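Long-range contact in nucleoside-diphosphate-sugar pyrophosphorylase (Vibrio cholerae, PDB 4EVW), which probably transfers a nucleotidyl group between a nucleoside triphosphate and a sugar phosphate to make an activated nucleotide sugar: residues L32-Y43 and F112-F123. The protein carries 1 engineered substitution. Residues are numbered along the deposited sequence; the frame is centred on the assembly and turned at random.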
# COMPACT_ATOMS: atom_id res chain seq x y z
N LEU A 32 15.45 -3.16 -3.28
CA LEU A 32 14.46 -2.69 -2.32
C LEU A 32 13.13 -3.38 -2.63
O LEU A 32 12.34 -3.65 -1.72
CB LEU A 32 14.35 -1.16 -2.38
CG LEU A 32 15.66 -0.44 -2.01
CD1 LEU A 32 15.41 1.06 -1.90
CD2 LEU A 32 16.18 -0.97 -0.68
N PHE A 33 12.90 -3.70 -3.90
CA PHE A 33 11.67 -4.40 -4.30
C PHE A 33 11.59 -5.71 -3.53
O PHE A 33 10.56 -6.05 -2.96
CB PHE A 33 11.68 -4.70 -5.80
CG PHE A 33 10.55 -5.60 -6.24
CD1 PHE A 33 9.28 -5.09 -6.45
CD2 PHE A 33 10.78 -6.96 -6.45
CE1 PHE A 33 8.24 -5.93 -6.87
CE2 PHE A 33 9.74 -7.80 -6.87
CZ PHE A 33 8.47 -7.28 -7.07
N GLU A 34 12.70 -6.45 -3.52
CA GLU A 34 12.76 -7.73 -2.83
C GLU A 34 12.62 -7.59 -1.32
O GLU A 34 11.93 -8.39 -0.67
CB GLU A 34 14.07 -8.45 -3.17
CG GLU A 34 14.14 -8.92 -4.62
CD GLU A 34 15.56 -9.24 -5.04
OE1 GLU A 34 16.29 -8.30 -5.44
OE2 GLU A 34 15.95 -10.42 -4.97
N HIS A 35 13.28 -6.58 -0.75
CA HIS A 35 13.18 -6.35 0.69
C HIS A 35 11.72 -6.12 1.08
O HIS A 35 11.26 -6.62 2.11
CB HIS A 35 13.97 -5.10 1.09
CG HIS A 35 15.44 -5.33 1.22
ND1 HIS A 35 15.99 -6.16 2.17
CD2 HIS A 35 16.49 -4.81 0.53
CE1 HIS A 35 17.31 -6.14 2.06
NE2 HIS A 35 17.63 -5.33 1.08
N SER A 36 11.00 -5.36 0.26
CA SER A 36 9.61 -5.07 0.56
C SER A 36 8.68 -6.26 0.34
O SER A 36 7.88 -6.60 1.22
CB SER A 36 9.12 -3.88 -0.27
OG SER A 36 7.73 -3.68 -0.06
N VAL A 37 8.78 -6.91 -0.81
CA VAL A 37 7.91 -8.04 -1.10
C VAL A 37 8.19 -9.23 -0.18
O VAL A 37 7.28 -10.00 0.14
CB VAL A 37 8.02 -8.47 -2.58
CG1 VAL A 37 7.12 -9.67 -2.86
CG2 VAL A 37 7.62 -7.30 -3.47
N ASN A 38 9.44 -9.38 0.25
CA ASN A 38 9.78 -10.48 1.15
C ASN A 38 9.05 -10.39 2.48
O ASN A 38 9.01 -11.36 3.24
CB ASN A 38 11.28 -10.57 1.38
CG ASN A 38 11.94 -11.54 0.42
OD1 ASN A 38 11.32 -12.51 -0.00
ND2 ASN A 38 13.20 -11.28 0.08
N SER A 39 8.47 -9.22 2.76
CA SER A 39 7.69 -9.03 3.97
C SER A 39 6.64 -10.12 4.01
O SER A 39 6.30 -10.65 5.07
CB SER A 39 6.96 -7.68 3.95
OG SER A 39 7.85 -6.58 3.93
N PHE A 40 6.12 -10.46 2.83
CA PHE A 40 5.06 -11.45 2.68
C PHE A 40 5.49 -12.86 2.30
O PHE A 40 4.69 -13.62 1.74
CB PHE A 40 4.06 -10.95 1.64
CG PHE A 40 3.53 -9.58 1.93
CD1 PHE A 40 4.12 -8.45 1.36
CD2 PHE A 40 2.46 -9.41 2.79
CE1 PHE A 40 3.64 -7.17 1.66
CE2 PHE A 40 1.97 -8.15 3.09
CZ PHE A 40 2.56 -7.03 2.53
N ALA A 41 6.73 -13.21 2.61
CA ALA A 41 7.25 -14.53 2.26
C ALA A 41 6.36 -15.70 2.71
O ALA A 41 6.32 -16.72 2.04
CB ALA A 41 8.66 -14.70 2.82
N ALA A 42 5.67 -15.55 3.83
CA ALA A 42 4.82 -16.62 4.32
C ALA A 42 3.63 -16.88 3.40
O ALA A 42 2.99 -17.93 3.49
CB ALA A 42 4.31 -16.28 5.72
N TYR A 43 3.37 -15.95 2.49
CA TYR A 43 2.24 -16.08 1.58
C TYR A 43 2.58 -16.32 0.11
O TYR A 43 1.69 -16.36 -0.75
CB TYR A 43 1.38 -14.82 1.72
CG TYR A 43 0.87 -14.67 3.13
CD1 TYR A 43 -0.20 -15.44 3.58
CD2 TYR A 43 1.50 -13.81 4.03
CE1 TYR A 43 -0.63 -15.37 4.91
CE2 TYR A 43 1.08 -13.74 5.36
CZ TYR A 43 0.01 -14.52 5.79
OH TYR A 43 -0.41 -14.44 7.10
N PHE A 112 -0.15 -2.51 -0.21
CA PHE A 112 1.09 -2.25 0.50
C PHE A 112 1.99 -1.47 -0.45
O PHE A 112 1.77 -1.47 -1.65
CB PHE A 112 1.73 -3.59 0.86
CG PHE A 112 2.90 -3.47 1.78
CD1 PHE A 112 2.74 -2.95 3.06
CD2 PHE A 112 4.16 -3.89 1.38
CE1 PHE A 112 3.83 -2.85 3.94
CE2 PHE A 112 5.25 -3.80 2.24
CZ PHE A 112 5.09 -3.28 3.52
N ASN A 113 3.01 -0.80 0.08
CA ASN A 113 3.87 -0.06 -0.82
C ASN A 113 5.30 -0.57 -0.78
O ASN A 113 5.77 -1.10 0.23
CB ASN A 113 3.79 1.43 -0.53
CG ASN A 113 4.37 1.79 0.81
OD1 ASN A 113 5.57 2.02 0.93
ND2 ASN A 113 3.52 1.85 1.82
N ILE A 114 5.99 -0.38 -1.89
CA ILE A 114 7.35 -0.85 -2.05
C ILE A 114 8.38 -0.06 -1.23
O ILE A 114 9.55 -0.44 -1.17
CB ILE A 114 7.70 -0.87 -3.56
CG1 ILE A 114 8.55 -2.10 -3.87
CG2 ILE A 114 8.37 0.42 -3.98
CD1 ILE A 114 7.84 -3.41 -3.59
N ASP A 115 7.94 1.02 -0.57
CA ASP A 115 8.83 1.85 0.26
C ASP A 115 8.89 1.37 1.70
O ASP A 115 9.59 1.95 2.53
CB ASP A 115 8.33 3.30 0.33
CG ASP A 115 8.14 3.93 -1.02
OD1 ASP A 115 9.02 3.77 -1.88
OD2 ASP A 115 7.10 4.61 -1.20
N THR A 116 8.15 0.31 2.00
CA THR A 116 8.07 -0.18 3.36
C THR A 116 8.44 -1.65 3.51
O THR A 116 8.13 -2.45 2.62
CB THR A 116 6.63 0.00 3.89
OG1 THR A 116 6.20 1.34 3.62
CG2 THR A 116 6.56 -0.26 5.38
N PHE A 117 9.11 -2.00 4.61
CA PHE A 117 9.44 -3.39 4.87
C PHE A 117 8.78 -3.78 6.18
O PHE A 117 8.87 -3.07 7.19
CB PHE A 117 10.94 -3.65 5.02
CG PHE A 117 11.78 -2.97 4.00
CD1 PHE A 117 11.31 -2.75 2.71
CD2 PHE A 117 13.06 -2.53 4.33
CE1 PHE A 117 12.09 -2.09 1.76
CE2 PHE A 117 13.85 -1.88 3.39
CZ PHE A 117 13.37 -1.66 2.11
N ARG A 118 8.10 -4.92 6.15
CA ARG A 118 7.41 -5.45 7.32
C ARG A 118 7.87 -6.89 7.46
O ARG A 118 7.16 -7.82 7.06
CB ARG A 118 5.90 -5.39 7.09
CG ARG A 118 5.32 -3.99 7.28
CD ARG A 118 5.10 -3.70 8.76
NE ARG A 118 4.02 -4.52 9.30
CZ ARG A 118 4.20 -5.61 10.05
NH1 ARG A 118 5.43 -6.01 10.37
NH2 ARG A 118 3.15 -6.31 10.46
N PRO A 119 9.06 -7.09 8.03
CA PRO A 119 9.57 -8.46 8.18
C PRO A 119 8.62 -9.44 8.86
O PRO A 119 7.96 -9.11 9.85
CB PRO A 119 10.84 -8.28 9.01
CG PRO A 119 11.23 -6.85 8.81
CD PRO A 119 9.91 -6.13 8.75
N ASN A 120 8.55 -10.66 8.33
CA ASN A 120 7.73 -11.72 8.90
C ASN A 120 6.26 -11.36 9.08
O ASN A 120 5.64 -11.71 10.08
CB ASN A 120 8.32 -12.14 10.25
CG ASN A 120 9.82 -12.41 10.18
OD1 ASN A 120 10.30 -13.06 9.25
ND2 ASN A 120 10.56 -11.91 11.16
N PHE A 121 5.69 -10.66 8.10
CA PHE A 121 4.29 -10.28 8.20
C PHE A 121 3.37 -11.49 8.24
O PHE A 121 3.58 -12.46 7.51
CB PHE A 121 3.89 -9.39 7.01
CG PHE A 121 2.42 -9.06 6.96
CD1 PHE A 121 1.52 -9.87 6.27
CD2 PHE A 121 1.94 -7.94 7.64
CE1 PHE A 121 0.15 -9.57 6.25
CE2 PHE A 121 0.58 -7.63 7.62
CZ PHE A 121 -0.32 -8.45 6.93
N VAL A 122 2.37 -11.44 9.11
CA VAL A 122 1.34 -12.47 9.22
C VAL A 122 0.06 -11.68 9.46
O VAL A 122 0.05 -10.76 10.28
CB VAL A 122 1.57 -13.43 10.41
CG1 VAL A 122 0.38 -14.39 10.53
CG2 VAL A 122 2.86 -14.23 10.22
N PHE A 123 -1.01 -12.01 8.74
CA PHE A 123 -2.27 -11.29 8.91
C PHE A 123 -2.75 -11.39 10.35
O PHE A 123 -2.65 -12.46 10.96
CB PHE A 123 -3.35 -11.84 7.98
CG PHE A 123 -3.18 -11.42 6.54
CD1 PHE A 123 -3.52 -10.13 6.13
CD2 PHE A 123 -2.66 -12.31 5.61
CE1 PHE A 123 -3.34 -9.73 4.81
CE2 PHE A 123 -2.48 -11.92 4.28
CZ PHE A 123 -2.82 -10.63 3.88
O HOH W 1 9.73 -11.61 5.83
O HOH W 2 5.61 -13.12 5.63
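Ser36 and Ser39, one helical turn apart, bring helix 32-37 and its 3-10 extension against the backbone of 116-118, the short serine side chains letting their hydroxyls reach it directly. Ser36 OG donates to Thr116 O at 3.0 Å, nearly in line with the C=O bond. Ser39 OG works in both directions: it donates to Ser36 O and accepts from Arg118 N at 2.8 Å, with an almost straight N-H...O angle of 170°. Ser39 N also donates to Ser36 O, from the same face as Ser39 OG, which chi1 of -64° sets beside that N.

Apolar groups pack tightly around this polar seam. His35 CB sits over one face of the Phe117 ring, 3.7 Å from its centroid, a CH-pi contact; the imidazole NE2 is hydrogen-bonded to Ala27 O. Ile114 CD1 fits among Phe33, Ser36 and Val37. The flat Phe40 ring directs its edge at the face of Phe112 (planes at 85°), while its CE2 lies over Phe121; Ile2 and Leu174 of the central sheet adjoin this aromatic cluster. The contact thus ties helix 32-37 to the segment following strand 109-111, which pairs in parallel with strand 2-5, consistent with a nucleotidyltransferase-like alpha/beta fold.

Toward Tyr43 the contact opens to solvent. One water joins Asn38 O to Asn120 N, and another links Ser39 O, Ala42 N and Phe121 O, though Phe121 N still reaches Ser39 O directly at 3.1 Å. Tyr43 suits this margin: its ring face receives the edge of Phe123 and its OH accepts from Phe123 N at 3.0 Å.

Two buried serines thus satisfy backbone groups beside an aromatic cluster, implying a fixed register inside; at the outer end, direct bonds, including that to Tyr43 OH, are supplemented by water.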